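Local coordinates for protein acetamidase (Bacillus halodurans, PDB 2II1) that binds calcium ions and, as a member of the acetamidase/formamidase family, probably hydrolyses carbon-nitrogen bonds in linear amides, at residues 156-161 and 218-223. Residues are numbered along the deposited sequence; the frame is centred on the assembly and turned at random.
With CA (calcium ion), chain E.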
loop_
_atom_site.group_PDB
_atom_site.type_symbol
_atom_site.label_atom_id
_atom_site.label_comp_id
_atom_site.label_asym_id
_atom_site.label_seq_id
_atom_site.Cartn_x
_atom_site.Cartn_y
_atom_site.Cartn_z
ATOM N N LEU A 156 -2.318 13.849 7.054
ATOM C CA LEU A 156 -2.433 12.842 5.979
ATOM C C LEU A 156 -1.269 11.859 5.999
ATOM O O LEU A 156 -1.410 10.728 5.524
ATOM C CB LEU A 156 -2.482 13.536 4.589
ATOM C CG LEU A 156 -3.727 14.359 4.214
ATOM C CD1 LEU A 156 -3.639 15.062 2.869
ATOM C CD2 LEU A 156 -4.995 13.503 4.220
ATOM N N ASP A 157 -0.119 12.309 6.526
ATOM C CA ASP A 157 1.127 11.545 6.484
ATOM C C ASP A 157 1.293 10.696 5.218
ATOM O O ASP A 157 1.439 9.470 5.269
ATOM C CB ASP A 157 1.306 10.746 7.783
ATOM C CG ASP A 157 1.491 11.649 8.987
ATOM O OD1 ASP A 157 2.050 12.759 8.820
ATOM O OD2 ASP A 157 1.093 11.263 10.100
ATOM N N THR A 158 1.300 11.395 4.081
ATOM C CA THR A 158 1.387 10.795 2.751
ATOM C C THR A 158 2.742 11.168 2.179
ATOM O O THR A 158 3.049 12.358 1.977
ATOM C CB THR A 158 0.174 11.278 1.873
ATOM O OG1 THR A 158 -1.030 10.742 2.425
ATOM C CG2 THR A 158 0.267 10.859 0.416
ATOM N N LYS A 159 3.568 10.152 1.932
ATOM C CA LYS A 159 4.956 10.357 1.541
ATOM C C LYS A 159 5.122 10.884 0.121
ATOM O O LYS A 159 6.197 11.371 -0.251
ATOM C CB LYS A 159 5.806 9.077 1.778
ATOM C CG LYS A 159 5.715 7.994 0.696
ATOM C CD LYS A 159 6.643 6.824 0.986
ATOM C CE LYS A 159 6.505 5.767 -0.094
ATOM N NZ LYS A 159 7.432 4.606 0.044
ATOM N N ASP A 160 4.064 10.806 -0.672
ATOM C CA ASP A 160 4.093 11.364 -2.027
ATOM C C ASP A 160 3.889 12.882 -2.027
ATOM O O ASP A 160 4.067 13.541 -3.061
ATOM C CB ASP A 160 3.056 10.663 -2.914
ATOM C CG ASP A 160 3.477 9.242 -3.276
ATOM O OD1 ASP A 160 4.607 9.079 -3.755
ATOM O OD2 ASP A 160 2.694 8.287 -3.082
ATOM N N ILE A 161 3.553 13.441 -0.871
ATOM C CA ILE A 161 3.499 14.907 -0.709
ATOM C C ILE A 161 4.907 15.424 -0.443
ATOM O O ILE A 161 5.321 15.609 0.706
ATOM C CB ILE A 161 2.489 15.337 0.372
ATOM C CG1 ILE A 161 1.102 14.781 0.054
ATOM C CG2 ILE A 161 2.383 16.880 0.471
ATOM C CD1 ILE A 161 0.001 15.305 0.990
ATOM N N PRO A 218 -8.946 15.048 -0.716
ATOM C CA PRO A 218 -7.706 15.518 -1.298
ATOM C C PRO A 218 -7.222 14.650 -2.427
ATOM O O PRO A 218 -7.625 13.486 -2.551
ATOM C CB PRO A 218 -6.727 15.510 -0.106
ATOM C CG PRO A 218 -7.627 15.493 1.119
ATOM C CD PRO A 218 -8.756 14.643 0.689
ATOM N N ALA A 219 -6.317 15.196 -3.234
ATOM C CA ALA A 219 -5.717 14.412 -4.277
ATOM C C ALA A 219 -4.344 14.934 -4.605
ATOM O O ALA A 219 -3.968 16.065 -4.267
ATOM C CB ALA A 219 -6.606 14.417 -5.527
ATOM N N LEU A 220 -3.593 14.119 -5.304
ATOM C CA LEU A 220 -2.293 14.553 -5.735
ATOM C C LEU A 220 -1.869 13.980 -7.074
ATOM O O LEU A 220 -2.321 12.926 -7.497
ATOM C CB LEU A 220 -1.262 14.266 -4.606
ATOM C CG LEU A 220 -0.842 12.854 -4.240
ATOM C CD1 LEU A 220 0.165 12.431 -5.352
ATOM C CD2 LEU A 220 -0.183 12.836 -2.848
ATOM N N LYS A 221 -0.951 14.700 -7.708
ATOM C CA LYS A 221 -0.301 14.273 -8.957
ATOM C C LYS A 221 1.205 14.443 -8.773
ATOM O O LYS A 221 1.645 15.487 -8.283
ATOM C CB LYS A 221 -0.856 15.088 -10.115
ATOM C CG LYS A 221 0.037 15.237 -11.337
ATOM C CD LYS A 221 -0.679 15.938 -12.462
ATOM C CE LYS A 221 -0.725 17.456 -12.274
ATOM N NZ LYS A 221 -0.750 18.193 -13.594
ATOM N N THR A 222 1.957 13.374 -9.092
ATOM C CA THR A 222 3.410 13.367 -9.098
ATOM C C THR A 222 3.843 13.551 -10.560
ATOM O O THR A 222 3.008 13.838 -11.412
ATOM C CB THR A 222 3.970 12.033 -8.569
ATOM O OG1 THR A 222 3.571 10.953 -9.446
ATOM C CG2 THR A 222 3.471 11.756 -7.148
ATOM N N ASP A 223 5.124 13.380 -10.859
ATOM C CA ASP A 223 5.583 13.363 -12.254
ATOM C C ASP A 223 4.999 12.189 -13.076
ATOM O O ASP A 223 5.028 12.243 -14.278
ATOM C CB ASP A 223 7.120 13.297 -12.320
ATOM C CG ASP A 223 7.794 14.667 -12.154
ATOM O OD1 ASP A 223 7.189 15.603 -11.564
ATOM O OD2 ASP A 223 8.951 14.799 -12.607
HETATM CA CA CA E . 1.724 13.330 11.183
HETATM O O HOH W 1 0.813 11.935 12.830
HETATM O O HOH W 2 3.870 12.452 11.993
#
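Leu220, on strand 219-221 of the large mixed sheet, points into the turn of the calcium-binding loop 156-161, and the contact is purely apolar, with no hydrogen bond between the segments. CG of Leu220 sits in the crowded position between backbone N and carbonyl carbon (chi1 70°), and its CD2 does most of the touching. CD2 lies 3.7 Å from CG1 of Ile161, whose side chain crosses obliquely, and meets CG2 of Thr158 tip to tip at 3.8 Å. The CB of Asp160 comes within 3.9 Å of the same Leu220 CD2. Pro218, which follows a cis peptide bond, makes a looser second patch: its CB is 4.3 Å from CD1 of Leu156.

A type I turn from Thr158 to Ile161 is closed by Ile161 N to Thr158 O at 3.1 Å. The Thr158 methyl, anti to the backbone N, faces Leu220, while OG1 hydrogen-bonds with Ser274; the Asp160 carboxylate forms a salt bridge with Arg284.

The carboxylate of Asp157 instead chelates the calcium through OD1 at 2.5 Å and OD2 at 2.4 Å; the ion's other ligands are two waters, Asn155 and Asp182. With no polar bond between the segments, carbon contacts alone join the turn to the strand, while the polar ends of Thr158 and Asp160 are held by partners outside both segments and that of Asp157 by the ion.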